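Local coordinates for protein malyl-CoA lyase/beta-methylmalyl-CoA lyase (Methylobacterium extorquens, PDB 5UGR) that belongs to the HpcH/HpaI aldolase/citrate lyase family of TIM-barrel enzymes, binds a magnesium ion and assembles from six protein chains, at residues 43-48 against 165-170; 54-59 against 82-87; 114-119 against 133-138; 227-232 against 258-263. One frame throughout, in Å; residues are numbered along the deposited sequence.

How the interactions relate
Interactions 1 and 4 lie in the loops and helix starts that follow barrel strands, whereas interaction 2 joins two helices of the outer layer and interaction 3 joins a barrel strand to the helix that covers it. The fully buried contact is interaction 3, a phenylalanine ring against a helix; interaction 1, a surface contact, works through a magnesium ion and waters. Interactions 2 and 4 are partly buried and mixed: a weak arginine-carbonyl bond and two oblique guanidinium groups close together in one, a glutamine amide and bridging waters in the other. Leu43 packs on Ile59 and Arg56, joining 1 to 2; Met85 on Ile116 joins 2 to 3; Val165 on Pro228 joins 1 to 4.

Interaction 1: 43-48 against 165-170; sequences LEDAVA and VADYAA. With MG (magnesium ion), chain B.
Asp45 and Asp167 meet through a magnesium ion, each giving it one carboxylate oxygen. The metal bonds measure 2.1 Å from Asp45 OD2 and 2.0 Å from Asp167 OD2. The two side chains come from opposite directions, with carboxylate planes 76° apart, and in both CG lies anti to the carbonyl carbon, which swings the acid out toward the metal. Asp45 OD2 and Asp167 OD2 stand 3.0 Å apart as neighbouring ligands. Glu140 and three waters complete six ligands, so the coordination number is the usual one for magnesium.

Hydrogen bonds form a second shell. One metal-bound water donates to Glu44 OE2 and to Asp45 OD1, each at 2.8 Å, and another donates to Glu44 OE1 at 2.6 Å. The backbone N of Asp45 also reaches Glu44 OE1 (3.0 Å), from above the carboxylate plane, within the type I turn from Glu44 to Val47.

Salt bridges come from across the assembly: Arg301 of the second subunit pairs with OD1 of both Asp45 and Asp167. The oxygens not spent on the metal thus face a positive charge, which probably offsets the gathered acids and makes a neighbouring chain part of this metal site's surroundings.

Interaction 2: 54-59 against 82-87; sequences QARKNI and THYMYR
Arg56 reaches from helix 52-65 to the start of helix 85-95 and lays its guanidinium against Arg87. This is the close-packed part: Arg87 CB sits over the centre of one guanidinium face, 3.7 Å from Arg56 CZ, while Arg56 CD lies 3.5 Å from the carbonyl Arg87 O. An extended start, with CG anti to the backbone N (chi1 -169°), carries the chain across before it bends at chi3. At the far end, Arg56 NH2 makes a weak hydrogen bond to Tyr84 O (3.2 Å, with an N-H...O angle of 122°). Arg56 is buried, and its stronger partner is Asp88, which forms a salt bridge with NE.

On the partly exposed side, at the end of Arg87, the contact is looser. In one of its two deposited conformers Arg87 bends so that Arg56 NH1 stands over the centre of its guanidinium, 3.7 Å from Arg87 NH1; this approach of the two guanidinium groups is therefore less certain. The two planes are 49° apart, so this is no parallel stack. The side chains cross at about a right angle, and the close like charges are probably eased by Asp88 on Arg56 and by Asp91, in a salt bridge with Arg87 NH2.

Such a reach from one helix to the start of the next, each following a barrel strand, fits the outer helical layer of a TIM barrel.

Interaction 3: 114-119 against 133-138; sequences YAIDVL and IGFEVL
Phe135 points the far end of its ring at helix 110-127, where it meets Ile116 and Asp117. The ring is turned edge-on to the helix backbone: Asp117 CA lies in the ring plane, 3.8 Å from Phe135 CE2, and Asp117 N is also near that plane, 3.7 Å from Phe135 CZ. Ile116 approaches differently, bringing its CG2 methyl obliquely to the ring at 3.7 Å from CZ and 4.0 Å from CE1. That branch is anti to the backbone N, whereas CG1 runs beside it and leads its end away from the strand. The methyl contact is apolar packing.

The pair lies inside the beta-alpha-beta unit of strand 101-104, helix 110-127 and strand 134-139, a crossover that repeats around the TIM barrel. Phe135 projects from the strand to the outside and spans the gap to the helix, with its CA 8.7 Å from that of Asp117.

Asp117 meets the ring mainly through its backbone and CB, CB standing 3.9 Å from Phe135 CE2. The buried carboxylate turns to other partners, chi1 of -156° setting CG trans to the amide nitrogen: OD1 forms a salt bridge with Arg157, and OD2 a hydrogen bond with Ser155. Ile104 of strand 101-104 touches both Ile116 and Phe135, and Leu158 of strand 158-163 also packs on the ring.

Interaction 4: 227-232 against 258-263; sequences GPFGDF and PSQIDL
Gln260 and Phe229 join an irregular loop, residues 227-232, to the first turn of a helix, and the two backbones come nearest at Phe232 and Ser259, whose CA atoms are 7.6 Å apart. Gln260 carries the contact. Extended beyond CG, it brings NE2 to the carbonyl Phe229 O in a hydrogen bond of 3.0 Å with an N-H...O angle of 161°. The acceptor lies close to the amide plane, while NE2 is tilted 31° from the carbonyl plane.

Water fills out the polar bonding of the amide. NE2 donates a second bond to a water that in turn donates to Asp231 O, and OE1 accepts from another water held by Phe229 N. OE1 also takes the backbone N of Ile256, so both ends of this buried amide are held and its rotation is fixed. A third water links Phe232 O and Ser259 OG, 4.4 Å apart; Ser259 OG is also hydrogen-bonded to His257 ND1.

Two rings turn their edges to the nitrogen. Phe232 CD1 lies 3.7 Å and Phe229 CD2 4.1 Å from Gln260 NE2, and the Phe232 ring stands 81° from the amide plane. Phe232 also stacks with His257.

The contact thus ties the loop after strand 223-226 to helix 259-268, which follows the neighbouring barrel strand 252-255; Tyr238 of helix 235-248 packs on Gln260.

Interaction 1: 43-48 against 165-170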
loop_
_atom_site.group_PDB
_atom_site.type_symbol
_atom_site.label_atom_id
_atom_site.label_comp_id
_atom_site.label_asym_id
_atom_site.label_seq_id
_atom_site.Cartn_x
_atom_site.Cartn_y
_atom_site.Cartn_z
ATOM N N LEU A 43 11.125 -24.637 -22.801
ATOM C CA LEU A 43 9.855 -25.357 -22.965
ATOM C C LEU A 43 8.757 -24.479 -23.480
ATOM O O LEU A 43 7.662 -24.956 -23.749
ATOM C CB LEU A 43 9.417 -25.926 -21.592
ATOM C CG LEU A 43 10.458 -26.867 -20.941
ATOM C CD1 LEU A 43 10.679 -26.614 -19.463
ATOM C CD2 LEU A 43 10.063 -28.259 -21.146
ATOM N N GLU A 44 9.043 -23.181 -23.515
ATOM C CA GLU A 44 8.040 -22.125 -23.730
ATOM C C GLU A 44 8.055 -21.638 -25.185
ATOM O O GLU A 44 7.765 -22.427 -26.104
ATOM C CB GLU A 44 8.186 -21.030 -22.618
ATOM C CG GLU A 44 6.999 -20.041 -22.526
ATOM C CD GLU A 44 7.294 -18.585 -22.808
ATOM O OE1 GLU A 44 8.431 -18.298 -23.278
ATOM O OE2 GLU A 44 6.346 -17.750 -22.596
ATOM N N ASP A 45 8.414 -20.374 -25.424
ATOM C CA ASP A 45 8.148 -19.728 -26.721
ATOM C C ASP A 45 8.640 -20.562 -27.963
ATOM O O ASP A 45 7.952 -20.635 -28.991
ATOM C CB ASP A 45 8.833 -18.362 -26.815
ATOM C CG ASP A 45 8.084 -17.211 -26.176
ATOM O OD1 ASP A 45 6.824 -17.261 -26.114
ATOM O OD2 ASP A 45 8.803 -16.217 -25.728
ATOM N N ALA A 46 9.852 -21.127 -27.903
ATOM C CA ALA A 46 10.396 -21.814 -29.078
ATOM C C ALA A 46 9.852 -23.179 -29.326
ATOM O O ALA A 46 10.234 -23.799 -30.311
ATOM C CB ALA A 46 11.935 -21.864 -28.992
ATOM N N VAL A 47 8.970 -23.681 -28.458
ATOM C CA VAL A 47 8.484 -25.050 -28.590
ATOM C C VAL A 47 6.985 -25.042 -28.874
ATOM O O VAL A 47 6.194 -24.480 -28.109
ATOM C CB VAL A 47 8.782 -25.878 -27.338
ATOM C CG1 VAL A 47 8.280 -27.310 -27.488
ATOM C CG2 VAL A 47 10.263 -25.891 -26.966
ATOM N N ALA A 48 6.597 -25.656 -29.988
ATOM C CA ALA A 48 5.177 -25.670 -30.363
ATOM C C ALA A 48 4.402 -26.461 -29.325
ATOM O O ALA A 48 4.940 -27.396 -28.779
ATOM C CB ALA A 48 4.977 -26.303 -31.725
ATOM N N VAL A 165 12.742 -8.175 -25.064
ATOM C CA VAL A 165 12.434 -7.049 -25.956
ATOM C C VAL A 165 11.356 -7.335 -26.993
ATOM O O VAL A 165 10.535 -6.463 -27.274
ATOM C CB VAL A 165 13.732 -6.454 -26.570
ATOM C CG1 VAL A 165 14.411 -7.468 -27.485
ATOM C CG2 VAL A 165 13.423 -5.141 -27.303
ATOM N N ALA A 166 11.375 -8.513 -27.603
ATOM C CA ALA A 166 10.396 -8.757 -28.680
ATOM C C ALA A 166 8.985 -8.942 -28.156
ATOM O O ALA A 166 7.974 -8.389 -28.693
ATOM C CB ALA A 166 10.820 -9.958 -29.520
ATOM N N ASP A 167 8.881 -9.691 -27.057
ATOM C CA ASP A 167 7.572 -9.864 -26.406
ATOM C C ASP A 167 7.078 -8.582 -25.745
ATOM O O ASP A 167 5.862 -8.287 -25.745
ATOM C CB ASP A 167 7.484 -11.138 -25.563
ATOM C CG ASP A 167 7.360 -12.395 -26.442
ATOM O OD1 ASP A 167 6.955 -12.276 -27.607
ATOM O OD2 ASP A 167 7.583 -13.497 -25.919
ATOM N N TYR A 168 8.024 -7.781 -25.241
ATOM C CA TYR A 168 7.649 -6.482 -24.720
ATOM C C TYR A 168 7.100 -5.578 -25.829
ATOM O O TYR A 168 6.067 -4.901 -25.645
ATOM C CB TYR A 168 8.834 -5.816 -24.022
ATOM C CG TYR A 168 8.595 -4.422 -23.556
ATOM C CD1 TYR A 168 7.960 -4.180 -22.364
ATOM C CD2 TYR A 168 9.010 -3.344 -24.309
ATOM C CE1 TYR A 168 7.759 -2.892 -21.907
ATOM C CE2 TYR A 168 8.796 -2.025 -23.871
ATOM C CZ TYR A 168 8.167 -1.813 -22.673
ATOM O OH TYR A 168 7.970 -0.541 -22.193
ATOM N N ALA A 169 7.786 -5.566 -26.968
ATOM C CA ALA A 169 7.291 -4.812 -28.126
ATOM C C ALA A 169 5.882 -5.248 -28.498
ATOM O O ALA A 169 5.022 -4.434 -28.758
ATOM C CB ALA A 169 8.273 -4.984 -29.277
ATOM N N ALA A 170 5.653 -6.572 -28.527
ATOM C CA ALA A 170 4.317 -7.058 -28.883
ATOM C C ALA A 170 3.253 -6.582 -27.893
ATOM O O ALA A 170 2.166 -6.153 -28.254
ATOM C CB ALA A 170 4.318 -8.572 -28.998
HETATM MG MG MG B . 8.434 -14.586 -24.454
HETATM O O HOH W 1 6.508 -15.398 -24.081
HETATM O O HOH W 2 9.172 -15.800 -22.968
HETATM O O HOH W 3 10.362 -13.966 -24.893
#

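Interaction 2: 54-59 against 82-87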
loop_
_atom_site.group_PDB
_atom_site.type_symbol
_atom_site.label_atom_id
_atom_site.label_comp_id
_atom_site.label_asym_id
_atom_site.label_seq_id
_atom_site.Cartn_x
_atom_site.Cartn_y
_atom_site.Cartn_z
ATOM N N GLN A 54 7.098 -33.795 -25.269
ATOM C CA GLN A 54 8.377 -34.433 -25.630
ATOM C C GLN A 54 9.573 -33.589 -25.252
ATOM O O GLN A 54 10.595 -34.106 -24.803
ATOM C CB GLN A 54 8.403 -34.784 -27.121
ATOM C CG GLN A 54 9.592 -35.619 -27.533
ATOM C CD GLN A 54 9.691 -36.958 -26.816
ATOM O OE1 GLN A 54 8.732 -37.709 -26.763
ATOM N NE2 GLN A 54 10.857 -37.250 -26.230
ATOM N N ALA A 55 9.437 -32.257 -25.403
ATOM C CA ALA A 55 10.568 -31.406 -25.072
ATOM C C ALA A 55 10.900 -31.549 -23.601
ATOM O O ALA A 55 12.058 -31.528 -23.203
ATOM C CB ALA A 55 10.230 -29.958 -25.411
ATOM N N ARG A 56 9.873 -31.743 -22.776
ATOM C CA ARG A 56 10.075 -31.927 -21.343
ATOM C C ARG A 56 10.889 -33.168 -21.061
ATOM O O ARG A 56 11.876 -33.168 -20.288
ATOM C CB ARG A 56 8.719 -31.929 -20.629
ATOM C CG ARG A 56 8.814 -31.856 -19.148
ATOM C CD ARG A 56 7.466 -31.966 -18.472
ATOM N NE ARG A 56 6.472 -30.971 -18.927
ATOM C CZ ARG A 56 5.264 -31.180 -19.451
ATOM N NH1 ARG A 56 4.828 -32.395 -19.769
ATOM N NH2 ARG A 56 4.475 -30.154 -19.708
ATOM N N LYS A 57 10.518 -34.238 -21.758
ATOM C CA LYS A 57 11.315 -35.460 -21.645
ATOM C C LYS A 57 12.757 -35.322 -22.152
ATOM O O LYS A 57 13.700 -35.780 -21.511
ATOM C CB LYS A 57 10.581 -36.584 -22.397
ATOM C CG LYS A 57 9.258 -36.993 -21.780
ATOM C CD LYS A 57 8.627 -38.077 -22.667
ATOM C CE LYS A 57 7.227 -38.388 -22.184
ATOM N NZ LYS A 57 6.485 -39.240 -23.150
ATOM N N ASN A 58 12.906 -34.633 -23.268
ATOM C CA ASN A 58 14.219 -34.363 -23.855
ATOM C C ASN A 58 15.094 -33.616 -22.879
ATOM O O ASN A 58 16.296 -33.944 -22.703
ATOM C CB ASN A 58 14.136 -33.569 -25.146
ATOM C CG ASN A 58 13.421 -34.301 -26.288
ATOM O OD1 ASN A 58 13.279 -35.544 -26.297
ATOM N ND2 ASN A 58 13.015 -33.534 -27.276
ATOM N N ILE A 59 14.497 -32.601 -22.224
ATOM C CA ILE A 59 15.284 -31.833 -21.274
ATOM C C ILE A 59 15.734 -32.595 -20.019
ATOM O O ILE A 59 16.841 -32.447 -19.528
ATOM C CB ILE A 59 14.469 -30.526 -20.902
ATOM C CG1 ILE A 59 14.534 -29.571 -22.103
ATOM C CG2 ILE A 59 15.039 -29.865 -19.642
ATOM C CD1 ILE A 59 13.637 -28.340 -22.011
ATOM N N THR A 82 -0.854 -21.136 -18.600
ATOM C CA THR A 82 -0.923 -22.324 -19.448
ATOM C C THR A 82 -0.829 -23.612 -18.637
ATOM O O THR A 82 -0.142 -23.693 -17.641
ATOM C CB THR A 82 0.129 -22.314 -20.595
ATOM O OG1 THR A 82 1.454 -22.591 -20.111
ATOM C CG2 THR A 82 0.131 -21.013 -21.313
ATOM N N HIS A 83 -1.410 -24.677 -19.192
ATOM C CA HIS A 83 -1.527 -25.925 -18.397
ATOM C C HIS A 83 -0.217 -26.712 -18.315
ATOM O O HIS A 83 -0.055 -27.561 -17.468
ATOM C CB HIS A 83 -2.658 -26.831 -18.918
ATOM C CG HIS A 83 -2.426 -27.420 -20.273
ATOM N ND1 HIS A 83 -1.819 -28.647 -20.466
ATOM C CD2 HIS A 83 -2.736 -26.962 -21.498
ATOM C CE1 HIS A 83 -1.808 -28.925 -21.763
ATOM N NE2 HIS A 83 -2.347 -27.920 -22.410
ATOM N N TYR A 84 0.735 -26.411 -19.217
ATOM C CA TYR A 84 1.980 -27.148 -19.296
ATOM C C TYR A 84 2.889 -26.937 -18.070
ATOM O O TYR A 84 3.701 -27.774 -17.743
ATOM C CB TYR A 84 2.784 -26.723 -20.514
ATOM C CG TYR A 84 2.015 -26.806 -21.798
ATOM C CD1 TYR A 84 1.812 -28.056 -22.440
ATOM C CD2 TYR A 84 1.431 -25.654 -22.346
ATOM C CE1 TYR A 84 1.065 -28.091 -23.615
ATOM C CE2 TYR A 84 0.694 -25.722 -23.512
ATOM C CZ TYR A 84 0.524 -26.929 -24.131
ATOM O OH TYR A 84 -0.256 -26.930 -25.273
ATOM N N MET A 85 2.749 -25.752 -17.454
ATOM C CA MET A 85 3.776 -25.308 -16.525
ATOM C C MET A 85 3.972 -26.242 -15.311
ATOM O O MET A 85 5.110 -26.529 -14.909
ATOM C CB MET A 85 3.449 -23.887 -16.042
ATOM C CG MET A 85 4.580 -23.300 -15.258
ATOM S SD MET A 85 4.056 -22.310 -13.844
ATOM C CE MET A 85 3.724 -23.650 -12.684
ATOM N N TYR A 86 2.873 -26.667 -14.690
ATOM C CA TYR A 86 3.071 -27.417 -13.435
ATOM C C TYR A 86 3.841 -28.727 -13.679
ATOM O O TYR A 86 4.647 -29.117 -12.854
ATOM C CB TYR A 86 1.779 -27.675 -12.656
ATOM C CG TYR A 86 0.843 -28.729 -13.215
ATOM C CD1 TYR A 86 -0.036 -28.437 -14.248
ATOM C CD2 TYR A 86 0.825 -30.006 -12.675
ATOM C CE1 TYR A 86 -0.921 -29.356 -14.727
ATOM C CE2 TYR A 86 -0.058 -30.949 -13.160
ATOM C CZ TYR A 86 -0.925 -30.627 -14.195
ATOM O OH TYR A 86 -1.862 -31.570 -14.633
ATOM N N ARG A 87 3.616 -29.346 -14.825
ATOM C CA ARG A 87 4.379 -30.537 -15.149
ATOM C C ARG A 87 5.844 -30.270 -15.524
ATOM O O ARG A 87 6.718 -31.049 -15.186
ATOM C CB ARG A 87 3.619 -31.343 -16.189
ATOM C CG ARG A 87 2.758 -32.346 -15.434
ATOM C CD ARG A 87 3.359 -33.766 -15.527
ATOM N NE ARG A 87 2.749 -34.141 -16.748
ATOM C CZ ARG A 87 3.211 -34.968 -17.641
ATOM N NH1 ARG A 87 2.467 -35.082 -18.690
ATOM N NH2 ARG A 87 4.347 -35.654 -17.469
#

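Interaction 3: 114-119 against 133-138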
loop_
_atom_site.group_PDB
_atom_site.type_symbol
_atom_site.label_atom_id
_atom_site.label_comp_id
_atom_site.label_asym_id
_atom_site.label_seq_id
_atom_site.Cartn_x
_atom_site.Cartn_y
_atom_site.Cartn_z
ATOM N N TYR A 114 5.987 -15.835 -6.250
ATOM C CA TYR A 114 5.621 -16.550 -5.034
ATOM C C TYR A 114 5.093 -17.937 -5.379
ATOM O O TYR A 114 5.432 -18.940 -4.726
ATOM C CB TYR A 114 4.656 -15.720 -4.204
ATOM C CG TYR A 114 4.347 -16.115 -2.797
ATOM C CD1 TYR A 114 3.440 -17.132 -2.503
ATOM C CD2 TYR A 114 4.975 -15.452 -1.714
ATOM C CE1 TYR A 114 3.052 -17.417 -1.184
ATOM C CE2 TYR A 114 4.608 -15.741 -0.415
ATOM C CZ TYR A 114 3.647 -16.700 -0.130
ATOM O OH TYR A 114 3.302 -16.960 1.173
ATOM N N ALA A 115 4.201 -17.995 -6.359
ATOM C CA ALA A 115 3.605 -19.283 -6.732
ATOM C C ALA A 115 4.632 -20.308 -7.118
ATOM O O ALA A 115 4.494 -21.490 -6.726
ATOM C CB ALA A 115 2.565 -19.084 -7.823
ATOM N N ILE A 116 5.615 -19.886 -7.924
ATOM C CA ILE A 116 6.666 -20.818 -8.350
ATOM C C ILE A 116 7.573 -21.164 -7.178
ATOM O O ILE A 116 8.086 -22.291 -7.091
ATOM C CB ILE A 116 7.429 -20.272 -9.571
ATOM C CG1 ILE A 116 6.450 -19.838 -10.664
ATOM C CG2 ILE A 116 8.423 -21.313 -10.118
ATOM C CD1 ILE A 116 5.369 -20.781 -11.038
ATOM N N ASP A 117 7.782 -20.219 -6.265
ATOM C CA ASP A 117 8.592 -20.472 -5.060
ATOM C C ASP A 117 7.910 -21.571 -4.182
ATOM O O ASP A 117 8.596 -22.502 -3.751
ATOM C CB ASP A 117 8.771 -19.145 -4.333
ATOM C CG ASP A 117 9.973 -19.066 -3.438
ATOM O OD1 ASP A 117 10.623 -20.102 -3.171
ATOM O OD2 ASP A 117 10.211 -17.933 -2.919
ATOM N N VAL A 118 6.583 -21.508 -3.993
ATOM C CA VAL A 118 5.874 -22.509 -3.233
ATOM C C VAL A 118 6.151 -23.900 -3.857
ATOM O O VAL A 118 6.568 -24.828 -3.147
ATOM C CB VAL A 118 4.381 -22.220 -3.203
ATOM C CG1 VAL A 118 3.632 -23.383 -2.586
ATOM C CG2 VAL A 118 4.082 -20.927 -2.392
ATOM N N LEU A 119 5.889 -24.031 -5.156
ATOM C CA LEU A 119 5.965 -25.344 -5.816
ATOM C C LEU A 119 7.392 -25.857 -5.772
ATOM O O LEU A 119 7.629 -27.050 -5.446
ATOM C CB LEU A 119 5.391 -25.210 -7.220
ATOM C CG LEU A 119 5.363 -26.496 -8.055
ATOM C CD1 LEU A 119 4.552 -27.600 -7.353
ATOM C CD2 LEU A 119 4.776 -26.195 -9.414
ATOM N N ILE A 133 17.457 -24.072 -5.889
ATOM C CA ILE A 133 17.280 -23.451 -7.221
ATOM C C ILE A 133 17.102 -21.932 -7.079
ATOM O O ILE A 133 16.422 -21.447 -6.162
ATOM C CB ILE A 133 16.063 -24.093 -7.917
ATOM C CG1 ILE A 133 16.469 -25.453 -8.505
ATOM C CG2 ILE A 133 15.388 -23.182 -8.952
ATOM C CD1 ILE A 133 15.261 -26.305 -8.880
ATOM N N GLY A 134 17.699 -21.189 -8.008
ATOM C CA GLY A 134 17.478 -19.744 -8.105
ATOM C C GLY A 134 16.484 -19.440 -9.204
ATOM O O GLY A 134 16.301 -20.230 -10.109
ATOM N N PHE A 135 15.960 -18.221 -9.178
ATOM C CA PHE A 135 15.024 -17.758 -10.181
ATOM C C PHE A 135 15.596 -16.599 -11.018
ATOM O O PHE A 135 16.262 -15.649 -10.497
ATOM C CB PHE A 135 13.710 -17.282 -9.587
ATOM C CG PHE A 135 12.851 -18.334 -8.920
ATOM C CD1 PHE A 135 12.955 -19.695 -9.208
ATOM C CD2 PHE A 135 11.834 -17.947 -8.090
ATOM C CE1 PHE A 135 12.088 -20.607 -8.646
ATOM C CE2 PHE A 135 10.952 -18.872 -7.541
ATOM C CZ PHE A 135 11.098 -20.228 -7.815
ATOM N N GLU A 136 15.242 -16.614 -12.288
ATOM C CA GLU A 136 15.364 -15.454 -13.168
ATOM C C GLU A 136 13.927 -15.182 -13.645
ATOM O O GLU A 136 13.154 -16.097 -13.890
ATOM C CB GLU A 136 16.261 -15.747 -14.377
ATOM C CG GLU A 136 16.424 -14.602 -15.369
ATOM C CD GLU A 136 17.403 -15.017 -16.514
ATOM O OE1 GLU A 136 18.531 -15.483 -16.161
ATOM O OE2 GLU A 136 16.989 -14.898 -17.718
ATOM N N VAL A 137 13.570 -13.900 -13.761
ATOM C CA VAL A 137 12.270 -13.511 -14.301
ATOM C C VAL A 137 12.427 -12.783 -15.598
ATOM O O VAL A 137 13.316 -11.963 -15.767
ATOM C CB VAL A 137 11.457 -12.696 -13.293
ATOM C CG1 VAL A 137 11.069 -13.506 -12.080
ATOM C CG2 VAL A 137 12.090 -11.443 -12.984
ATOM N N LEU A 138 11.538 -13.080 -16.520
ATOM C CA LEU A 138 11.418 -12.327 -17.761
ATOM C C LEU A 138 10.416 -11.197 -17.596
ATOM O O LEU A 138 9.236 -11.445 -17.213
ATOM C CB LEU A 138 10.977 -13.253 -18.892
ATOM C CG LEU A 138 12.059 -13.640 -19.872
ATOM C CD1 LEU A 138 11.771 -14.967 -20.537
ATOM C CD2 LEU A 138 12.294 -12.550 -20.879
#

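Interaction 4: 227-232 against 258-263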
loop_
_atom_site.group_PDB
_atom_site.type_symbol
_atom_site.label_atom_id
_atom_site.label_comp_id
_atom_site.label_asym_id
_atom_site.label_seq_id
_atom_site.Cartn_x
_atom_site.Cartn_y
_atom_site.Cartn_z
ATOM N N GLY A 227 17.765 -8.933 -23.372
ATOM C CA GLY A 227 17.196 -10.061 -24.084
ATOM C C GLY A 227 17.733 -10.259 -25.523
ATOM O O GLY A 227 18.863 -9.852 -25.838
ATOM N N PRO A 228 16.923 -10.863 -26.376
ATOM C CA PRO A 228 17.399 -11.322 -27.672
ATOM C C PRO A 228 17.560 -10.203 -28.686
ATOM O O PRO A 228 16.861 -9.182 -28.604
ATOM C CB PRO A 228 16.300 -12.298 -28.110
ATOM C CG PRO A 228 15.055 -11.754 -27.436
ATOM C CD PRO A 228 15.518 -11.238 -26.106
ATOM N N PHE A 229 18.455 -10.434 -29.666
ATOM C CA PHE A 229 18.678 -9.582 -30.839
ATOM C C PHE A 229 18.626 -10.531 -32.025
ATOM O O PHE A 229 19.380 -11.503 -32.073
ATOM C CB PHE A 229 20.033 -8.936 -30.719
ATOM C CG PHE A 229 20.405 -8.024 -31.869
ATOM C CD1 PHE A 229 20.005 -6.701 -31.871
ATOM C CD2 PHE A 229 21.089 -8.502 -32.983
ATOM C CE1 PHE A 229 20.344 -5.859 -32.916
ATOM C CE2 PHE A 229 21.456 -7.658 -34.025
ATOM C CZ PHE A 229 21.072 -6.339 -34.001
ATOM N N GLY A 230 17.687 -10.268 -32.942
ATOM C CA GLY A 230 17.347 -11.253 -33.977
ATOM C C GLY A 230 18.194 -11.279 -35.220
ATOM O O GLY A 230 18.174 -12.283 -35.960
ATOM N N ASP A 231 18.958 -10.230 -35.487
ATOM C CA ASP A 231 19.631 -10.185 -36.768
ATOM C C ASP A 231 21.012 -10.796 -36.679
ATOM O O ASP A 231 22.004 -10.129 -36.386
ATOM C CB ASP A 231 19.655 -8.762 -37.338
ATOM C CG ASP A 231 20.211 -8.707 -38.776
ATOM O OD1 ASP A 231 20.664 -9.773 -39.300
ATOM O OD2 ASP A 231 20.150 -7.589 -39.368
ATOM N N PHE A 232 21.057 -12.104 -36.952
ATOM C CA PHE A 232 22.281 -12.879 -36.922
ATOM C C PHE A 232 23.329 -12.453 -37.939
ATOM O O PHE A 232 24.521 -12.766 -37.756
ATOM C CB PHE A 232 21.944 -14.412 -37.111
ATOM C CG PHE A 232 20.852 -14.889 -36.236
ATOM C CD1 PHE A 232 20.611 -14.237 -35.008
ATOM C CD2 PHE A 232 20.012 -15.920 -36.606
ATOM C CE1 PHE A 232 19.588 -14.641 -34.165
ATOM C CE2 PHE A 232 18.981 -16.339 -35.740
ATOM C CZ PHE A 232 18.752 -15.693 -34.548
ATOM N N PRO A 258 24.617 -19.102 -32.159
ATOM C CA PRO A 258 25.920 -19.317 -31.541
ATOM C C PRO A 258 26.955 -18.205 -31.707
ATOM O O PRO A 258 27.803 -17.991 -30.830
ATOM C CB PRO A 258 26.398 -20.638 -32.190
ATOM C CG PRO A 258 25.156 -21.321 -32.620
ATOM C CD PRO A 258 24.209 -20.238 -33.015
ATOM N N SER A 259 26.897 -17.495 -32.822
ATOM C CA SER A 259 27.782 -16.346 -33.081
ATOM C C SER A 259 27.697 -15.235 -32.039
ATOM O O SER A 259 28.638 -14.497 -31.837
ATOM C CB SER A 259 27.483 -15.733 -34.430
ATOM O OG SER A 259 26.188 -15.090 -34.478
ATOM N N GLN A 260 26.581 -15.169 -31.357
ATOM C CA GLN A 260 26.380 -14.108 -30.389
ATOM C C GLN A 260 27.057 -14.349 -29.037
ATOM O O GLN A 260 27.276 -13.413 -28.276
ATOM C CB GLN A 260 24.911 -13.820 -30.212
ATOM C CG GLN A 260 24.263 -13.263 -31.444
ATOM C CD GLN A 260 22.775 -13.141 -31.348
ATOM O OE1 GLN A 260 22.118 -13.778 -30.503
ATOM N NE2 GLN A 260 22.199 -12.364 -32.248
ATOM N N ILE A 261 27.444 -15.588 -28.774
ATOM C CA ILE A 261 28.075 -15.936 -27.505
ATOM C C ILE A 261 29.376 -15.199 -27.274
ATOM O O ILE A 261 29.548 -14.587 -26.209
ATOM C CB ILE A 261 28.301 -17.454 -27.390
ATOM C CG1 ILE A 261 26.960 -18.219 -27.401
ATOM C CG2 ILE A 261 29.057 -17.810 -26.125
ATOM C CD1 ILE A 261 27.103 -19.719 -27.586
ATOM N N ASP A 262 30.284 -15.217 -28.262
ATOM C CA ASP A 262 31.583 -14.562 -28.089
ATOM C C ASP A 262 31.384 -13.043 -28.004
ATOM O O ASP A 262 32.121 -12.347 -27.285
ATOM C CB ASP A 262 32.526 -14.904 -29.248
ATOM C CG ASP A 262 33.107 -16.313 -29.147
ATOM O OD1 ASP A 262 32.948 -17.004 -28.123
ATOM O OD2 ASP A 262 33.697 -16.744 -30.148
ATOM N N LEU A 263 30.395 -12.532 -28.735
ATOM C CA LEU A 263 30.153 -11.080 -28.762
ATOM C C LEU A 263 29.710 -10.606 -27.363
ATOM O O LEU A 263 30.247 -9.628 -26.845
ATOM C CB LEU A 263 29.151 -10.645 -29.830
ATOM C CG LEU A 263 29.440 -11.009 -31.270
ATOM C CD1 LEU A 263 28.302 -10.611 -32.155
ATOM C CD2 LEU A 263 30.716 -10.347 -31.706
HETATM O O HOH W 4 20.372 -12.463 -28.842
HETATM O O HOH W 5 23.785 -10.885 -34.202
HETATM O O HOH W 6 25.861 -12.473 -35.388
#